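Local coordinates for protein integral membrane indolylacetylinositol arabinosyltransferase EmbB (Mycolicibacterium smegmatis MC2 155, PDB 7BVC) that probably transfers arabinose residues to build the arabinan of mycobacterial cell-wall arabinogalactan, working as a membrane-embedded glycosyltransferase that binds the drug ethambutol, at residues R242-D247 against S411-P416; D742-F747 against Y816-K821; Q767-D772 against A826-T831. All coordinates share one frame; numbering follows the deposited sequence.

Contact 1: residues R242-D247 against S411-P416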
# COMPACT_ATOMS: atom_id res chain seq x y z
N ARG B 242 49.02 -2.99 26.97
CA ARG B 242 50.09 -3.13 27.96
C ARG B 242 49.61 -2.78 29.36
O ARG B 242 50.03 -3.41 30.34
CB ARG B 242 51.28 -2.25 27.56
CG ARG B 242 52.24 -1.93 28.69
CD ARG B 242 53.08 -3.14 29.06
NE ARG B 242 53.72 -2.96 30.36
CZ ARG B 242 53.35 -3.59 31.47
NH1 ARG B 242 52.34 -4.45 31.44
NH2 ARG B 242 54.00 -3.37 32.61
N LEU B 243 48.72 -1.80 29.48
CA LEU B 243 48.15 -1.47 30.78
C LEU B 243 47.23 -2.58 31.28
O LEU B 243 47.20 -2.87 32.48
CB LEU B 243 47.39 -0.14 30.71
CG LEU B 243 48.20 1.14 30.81
CD1 LEU B 243 47.28 2.33 30.99
CD2 LEU B 243 49.20 1.05 31.94
N ASP B 244 46.47 -3.19 30.38
CA ASP B 244 45.57 -4.28 30.76
C ASP B 244 46.34 -5.52 31.18
O ASP B 244 45.84 -6.31 31.99
CB ASP B 244 44.63 -4.62 29.61
CG ASP B 244 43.45 -3.67 29.53
OD1 ASP B 244 43.34 -2.78 30.39
OD2 ASP B 244 42.64 -3.82 28.59
N ARG B 245 47.55 -5.70 30.66
CA ARG B 245 48.32 -6.91 30.94
C ARG B 245 48.93 -6.90 32.34
O ARG B 245 49.81 -7.70 32.64
CB ARG B 245 49.43 -7.10 29.90
CG ARG B 245 49.01 -7.91 28.70
CD ARG B 245 50.00 -7.76 27.56
NE ARG B 245 51.23 -8.51 27.80
CZ ARG B 245 51.45 -9.74 27.33
NH1 ARG B 245 50.53 -10.34 26.60
NH2 ARG B 245 52.59 -10.35 27.59
N LEU B 246 48.47 -5.98 33.20
CA LEU B 246 49.01 -5.91 34.55
C LEU B 246 48.53 -7.07 35.42
O LEU B 246 49.22 -7.43 36.39
CB LEU B 246 48.62 -4.58 35.20
CG LEU B 246 49.49 -3.37 34.85
CD1 LEU B 246 48.95 -2.12 35.52
CD2 LEU B 246 50.93 -3.62 35.26
N ASP B 247 47.38 -7.66 35.11
CA ASP B 247 46.85 -8.73 35.94
C ASP B 247 47.64 -10.02 35.83
O ASP B 247 47.33 -10.98 36.55
CB ASP B 247 45.38 -8.99 35.58
CG ASP B 247 45.14 -9.05 34.09
OD1 ASP B 247 46.12 -8.96 33.33
OD2 ASP B 247 43.97 -9.18 33.68
N SER B 411 37.04 -11.87 30.51
CA SER B 411 38.42 -11.72 30.96
C SER B 411 38.62 -10.54 31.89
O SER B 411 39.64 -10.49 32.60
CB SER B 411 39.35 -11.59 29.76
OG SER B 411 39.09 -10.39 29.04
N GLY B 412 37.69 -9.59 31.91
CA GLY B 412 37.84 -8.42 32.76
C GLY B 412 38.85 -7.42 32.26
O GLY B 412 39.62 -6.87 33.06
N ARG B 413 38.88 -7.16 30.96
CA ARG B 413 39.83 -6.24 30.35
C ARG B 413 39.09 -5.22 29.50
O ARG B 413 37.88 -5.34 29.26
CB ARG B 413 40.87 -6.99 29.51
CG ARG B 413 41.85 -7.81 30.32
CD ARG B 413 42.90 -8.45 29.43
NE ARG B 413 43.96 -9.08 30.21
CZ ARG B 413 45.02 -9.68 29.68
NH1 ARG B 413 45.16 -9.74 28.36
NH2 ARG B 413 45.94 -10.23 30.46
N LEU B 414 39.82 -4.22 29.03
CA LEU B 414 39.26 -3.15 28.21
C LEU B 414 39.70 -3.20 26.76
O LEU B 414 39.14 -2.47 25.94
CB LEU B 414 39.62 -1.78 28.79
CG LEU B 414 38.72 -1.25 29.90
CD1 LEU B 414 39.39 -0.09 30.61
CD2 LEU B 414 37.38 -0.82 29.33
N THR B 415 40.68 -4.04 26.41
CA THR B 415 41.16 -4.06 25.03
C THR B 415 40.12 -4.64 24.07
O THR B 415 39.89 -4.03 23.00
CB THR B 415 42.50 -4.80 24.95
OG1 THR B 415 43.44 -4.16 25.81
CG2 THR B 415 43.03 -4.77 23.52
N PRO B 416 39.47 -5.78 24.35
CA PRO B 416 38.36 -6.19 23.48
C PRO B 416 37.22 -5.20 23.47
O PRO B 416 36.59 -5.01 22.42
CB PRO B 416 37.94 -7.55 24.06
CG PRO B 416 38.58 -7.64 25.39
CD PRO B 416 39.82 -6.83 25.32
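In the GT-C-type membrane domain, the end of helix 231-244 is pinned by two aspartates to the short turn that joins helix 391-411 to helix 415-428. Gly412, the first residue to leave helix 391-411, has positive phi, which favours glycine. The Asp244 carboxylate is buried, and its OD2 carries the grip. Leu414 N donates to Asp244 OD2 at 2.9 Å, and Thr415 OG1 donates to the same oxygen, also at 2.9 Å. Both donors come from above the carboxylate plane; the nearby start of helix 415-428 would probably favour its negative charge. Thr415 suits the place because its OG1, lying anti to the carbonyl carbon (chi1 -58°), faces Asp244. Arg413 runs extended from CG to NE past Asp244 and lays a guanidinium face beside the backbone of Asp244 and Arg245. Asp247 meets that group at its edge, the two planes turned 36° apart. The strongest polar partner of Arg413 is the carbonyl O of Arg249, which accepts from NH2, while Arg455 of helix 446-455 touches both aspartates and Arg413. In the Asp247 salt bridge, Arg413 NH2 meets the syn lone pair of Asp247 OD1 at 3.1 Å, and Arg413 NE adds a weak but nearly straight bond to Asp247 OD2 at 3.5 Å.

Contact 2: residues D742-F747 against Y816-K821; sequences DSNAGF and YGLDPK
This is a loop-to-loop contact within the C-terminal domain, made by two parts of the long irregular connection between strands 737-739 and 826-827. Ser743 centres an inverse gamma turn, and the bend brings Asn744 up to the backbone of the other loop. Asn744 ND2 donates to Gly817 O at 3.1 Å; the donor lies in the carbonyl plane, although the N-H...O angle of 144° is somewhat bent. The Asn744 amide suits this place because its ND2 can donate to a backbone carbonyl of an irregular loop. Ser743 OG approaches Tyr816 O, but the angle is too poor for a hydrogen bond. The apolar part of the contact is the Leu818 CD2 methyl at the edge of the Phe747 ring, near its plane, with Phe747 CZ 4.0 Å from Leu818 CD2. The same methyl also lies beside Ser743 O and Asn744 OD1. Gly817 has positive phi, which favours glycine. Gly746 has backbone angles that would jam a CB against the preceding carbonyl, so glycine is called for just ahead of Phe747. Beyond the two loops, Gly746 is hydrogen-bonded through its backbone to Val952, and Phe747 rests on Val823, Pro949 and Arg951, which places the contact beside the loop linking strand 945-947 to strand 956-957.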
# COMPACT_ATOMS: atom_id res chain seq x y z
N ASP B 742 17.29 -8.03 -38.38
CA ASP B 742 16.32 -7.43 -39.29
C ASP B 742 15.03 -8.24 -39.22
O ASP B 742 14.97 -9.37 -39.71
CB ASP B 742 16.86 -7.39 -40.72
CG ASP B 742 15.82 -6.93 -41.73
OD1 ASP B 742 15.44 -5.74 -41.69
OD2 ASP B 742 15.39 -7.76 -42.56
N SER B 743 14.00 -7.66 -38.62
CA SER B 743 12.72 -8.35 -38.45
C SER B 743 11.83 -8.19 -39.68
O SER B 743 10.67 -7.80 -39.60
CB SER B 743 12.01 -7.84 -37.21
OG SER B 743 11.63 -6.48 -37.36
N ASN B 744 12.40 -8.51 -40.85
CA ASN B 744 11.65 -8.52 -42.10
C ASN B 744 11.93 -9.75 -42.95
O ASN B 744 11.18 -10.01 -43.90
CB ASN B 744 11.96 -7.27 -42.93
CG ASN B 744 11.13 -6.07 -42.50
OD1 ASN B 744 9.94 -6.19 -42.25
ND2 ASN B 744 11.77 -4.91 -42.42
N ALA B 745 12.97 -10.52 -42.64
CA ALA B 745 13.30 -11.72 -43.38
C ALA B 745 12.60 -12.93 -42.77
O ALA B 745 12.41 -12.99 -41.55
CB ALA B 745 14.81 -11.95 -43.40
N GLY B 746 12.22 -13.87 -43.61
CA GLY B 746 11.54 -15.07 -43.19
C GLY B 746 10.05 -15.12 -43.45
O GLY B 746 9.35 -15.85 -42.74
N PHE B 747 9.55 -14.39 -44.44
CA PHE B 747 8.13 -14.41 -44.77
C PHE B 747 7.87 -15.48 -45.82
O PHE B 747 8.58 -15.57 -46.82
CB PHE B 747 7.68 -13.04 -45.28
CG PHE B 747 7.30 -12.09 -44.18
CD1 PHE B 747 6.03 -12.13 -43.63
CD2 PHE B 747 8.20 -11.16 -43.70
CE1 PHE B 747 5.68 -11.26 -42.61
CE2 PHE B 747 7.85 -10.29 -42.69
CZ PHE B 747 6.59 -10.34 -42.14
N TYR B 816 7.95 -3.04 -35.08
CA TYR B 816 9.21 -3.76 -35.29
C TYR B 816 9.92 -3.33 -36.57
O TYR B 816 10.83 -4.03 -37.04
CB TYR B 816 9.00 -5.28 -35.29
CG TYR B 816 8.46 -5.80 -33.99
CD1 TYR B 816 9.25 -5.83 -32.85
CD2 TYR B 816 7.15 -6.26 -33.89
CE1 TYR B 816 8.76 -6.30 -31.65
CE2 TYR B 816 6.65 -6.73 -32.69
CZ TYR B 816 7.46 -6.75 -31.58
OH TYR B 816 6.96 -7.22 -30.39
N GLY B 817 9.55 -2.20 -37.14
CA GLY B 817 10.16 -1.77 -38.38
C GLY B 817 9.74 -2.60 -39.57
O GLY B 817 10.57 -2.91 -40.43
N LEU B 818 8.47 -2.98 -39.64
CA LEU B 818 7.95 -3.77 -40.75
C LEU B 818 7.53 -2.83 -41.87
O LEU B 818 6.70 -1.94 -41.66
CB LEU B 818 6.77 -4.63 -40.30
CG LEU B 818 7.08 -5.80 -39.36
CD1 LEU B 818 5.86 -6.19 -38.56
CD2 LEU B 818 7.61 -6.99 -40.14
N ASP B 819 8.12 -3.01 -43.04
CA ASP B 819 7.84 -2.15 -44.19
C ASP B 819 6.37 -2.28 -44.59
O ASP B 819 5.92 -3.39 -44.90
CB ASP B 819 8.73 -2.52 -45.37
CG ASP B 819 10.15 -2.02 -45.19
OD1 ASP B 819 10.38 -1.14 -44.35
OD2 ASP B 819 11.05 -2.52 -45.91
N PRO B 820 5.60 -1.19 -44.59
CA PRO B 820 4.19 -1.29 -45.01
C PRO B 820 4.02 -1.64 -46.48
O PRO B 820 2.92 -2.06 -46.87
CB PRO B 820 3.64 0.11 -44.71
CG PRO B 820 4.58 0.68 -43.70
CD PRO B 820 5.93 0.15 -44.08
N LYS B 821 5.06 -1.50 -47.30
CA LYS B 821 4.98 -1.85 -48.71
C LYS B 821 5.22 -3.33 -48.96
O LYS B 821 5.27 -3.75 -50.12
CB LYS B 821 5.98 -1.02 -49.51
CG LYS B 821 5.63 0.46 -49.62
CD LYS B 821 4.24 0.66 -50.21
CE LYS B 821 3.67 2.02 -49.84
NZ LYS B 821 4.58 3.12 -50.25

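Contact 3: residues Q767-D772 against A826-T831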
# COMPACT_ATOMS: atom_id res chain seq x y z
N GLN B 767 -14.97 -12.75 -43.90
CA GLN B 767 -16.31 -12.32 -43.52
C GLN B 767 -16.32 -10.88 -42.99
O GLN B 767 -16.96 -10.00 -43.58
CB GLN B 767 -16.89 -13.28 -42.47
CG GLN B 767 -18.38 -13.08 -42.22
CD GLN B 767 -19.19 -13.05 -43.50
OE1 GLN B 767 -19.17 -14.00 -44.28
NE2 GLN B 767 -19.90 -11.95 -43.71
N GLY B 768 -15.61 -10.63 -41.90
CA GLY B 768 -15.67 -9.32 -41.28
C GLY B 768 -14.32 -8.69 -41.01
O GLY B 768 -14.13 -8.04 -39.98
N PHE B 769 -13.38 -8.87 -41.93
CA PHE B 769 -12.03 -8.34 -41.79
C PHE B 769 -11.79 -7.22 -42.79
O PHE B 769 -12.20 -7.31 -43.95
CB PHE B 769 -10.99 -9.45 -41.98
CG PHE B 769 -10.76 -10.29 -40.76
CD1 PHE B 769 -11.64 -11.30 -40.43
CD2 PHE B 769 -9.67 -10.06 -39.94
CE1 PHE B 769 -11.43 -12.07 -39.30
CE2 PHE B 769 -9.46 -10.83 -38.81
CZ PHE B 769 -10.34 -11.83 -38.49
N SER B 770 -11.13 -6.16 -42.32
CA SER B 770 -10.79 -5.01 -43.14
C SER B 770 -9.33 -4.66 -42.95
O SER B 770 -8.77 -4.88 -41.86
CB SER B 770 -11.66 -3.80 -42.78
OG SER B 770 -11.35 -3.31 -41.49
N PRO B 771 -8.67 -4.14 -43.98
CA PRO B 771 -7.23 -3.82 -43.84
C PRO B 771 -6.95 -2.78 -42.76
O PRO B 771 -6.07 -3.00 -41.92
CB PRO B 771 -6.84 -3.32 -45.24
CG PRO B 771 -8.13 -3.00 -45.92
CD PRO B 771 -9.15 -3.93 -45.36
N ASP B 772 -7.67 -1.67 -42.76
CA ASP B 772 -7.52 -0.66 -41.72
C ASP B 772 -8.59 -0.84 -40.64
O ASP B 772 -9.44 0.01 -40.40
CB ASP B 772 -7.57 0.74 -42.33
CG ASP B 772 -8.71 0.91 -43.32
OD1 ASP B 772 -9.47 -0.06 -43.51
OD2 ASP B 772 -8.83 2.00 -43.91
N ALA B 826 -4.85 -7.07 -41.54
CA ALA B 826 -6.28 -7.32 -41.58
C ALA B 826 -6.82 -7.27 -40.16
O ALA B 826 -6.23 -7.87 -39.26
CB ALA B 826 -6.60 -8.68 -42.22
N GLY B 827 -7.92 -6.55 -39.97
CA GLY B 827 -8.43 -6.31 -38.63
C GLY B 827 -9.93 -6.49 -38.55
O GLY B 827 -10.65 -6.43 -39.55
N THR B 828 -10.39 -6.71 -37.32
CA THR B 828 -11.80 -6.92 -37.03
C THR B 828 -12.48 -5.71 -36.41
O THR B 828 -13.71 -5.58 -36.50
CB THR B 828 -11.96 -8.13 -36.09
OG1 THR B 828 -11.24 -9.24 -36.63
CG2 THR B 828 -13.41 -8.53 -35.92
N TYR B 829 -11.71 -4.80 -35.80
CA TYR B 829 -12.29 -3.66 -35.11
C TYR B 829 -13.13 -2.80 -36.05
O TYR B 829 -12.78 -2.60 -37.21
CB TYR B 829 -11.18 -2.82 -34.48
CG TYR B 829 -11.65 -1.58 -33.75
CD1 TYR B 829 -12.13 -1.65 -32.45
CD2 TYR B 829 -11.60 -0.33 -34.36
CE1 TYR B 829 -12.56 -0.52 -31.78
CE2 TYR B 829 -12.02 0.80 -33.70
CZ TYR B 829 -12.50 0.70 -32.41
OH TYR B 829 -12.92 1.83 -31.75
N SER B 830 -14.25 -2.30 -35.53
CA SER B 830 -15.17 -1.48 -36.29
C SER B 830 -15.90 -0.56 -35.32
O SER B 830 -15.95 -0.82 -34.12
CB SER B 830 -16.17 -2.33 -37.08
OG SER B 830 -17.28 -1.56 -37.50
N THR B 831 -16.46 0.52 -35.86
CA THR B 831 -17.07 1.57 -35.05
C THR B 831 -18.53 1.82 -35.44
O THR B 831 -19.20 2.65 -34.83
CB THR B 831 -16.24 2.85 -35.16
OG1 THR B 831 -14.86 2.54 -34.94
CG2 THR B 831 -16.65 3.88 -34.10
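Ser770 and Gly827 exchange a pair of backbone hydrogen bonds: Ser770 N donates to Gly827 O at 2.8 Å, nearly straight at 167°, and Gly827 N returns one to Ser770 O at 2.7 Å. They form a single antiparallel hydrogen-bonded bridge, flanked by CA-H...O contacts from Phe769 CA to Gly827 O and from Ala826 CA to Ser770 O. Pro771 follows at once and has no N-H to offer. Outward from the bridge, Phe769 turns its ring, with CG anti to the carbonyl carbon (chi1 -82°), alongside the opposite chain. Thr828 OG1 sits over one ring face, offset toward the rim and 3.2 Å from Phe769 CE2, while the small Ala826 sets its CB 4.1 Å from Phe769 CD2. Thr828 also touches Asp936, a calcium ligand, and its side chain lies about 4 Å from the bound ion, bordering the site of Asp936, Ser938 and Asp943. Ser770 thus adds one bridge to edge strand 826-827, on the side away from strand 945-947, whose Val947 and Ile945 bond to the backbones of Ala826 and Thr828. Phe769 packs against Ile945 of that sheet and Leu839 and Ala934 of strands 837-845 and 929-936 in the second, consistent with a galactose-binding-like beta sandwich.

Contact 1 belongs to the membrane domain, whereas contacts 2 and 3 share the C-terminal domain on the opposite side of the chain's centre; the centre of contact 1 is 80 Å from that of contact 2 and 89 Å from that of contact 3. Contacts 2 and 3 have centres 22 Å apart and nearest atoms about 10 Å apart. Their segments alternate along the sequence, each contact tying an earlier part of the 737-739 to 826-827 connection to a later part or to strand 826-827. Contacts 1 and 3 each have a ligand nearby: the Arg413 side chain is about 9 Å from 4'-phosphopantetheine, and contact 3 adjoins calcium. The ethambutol pocket draws no residue from these segments.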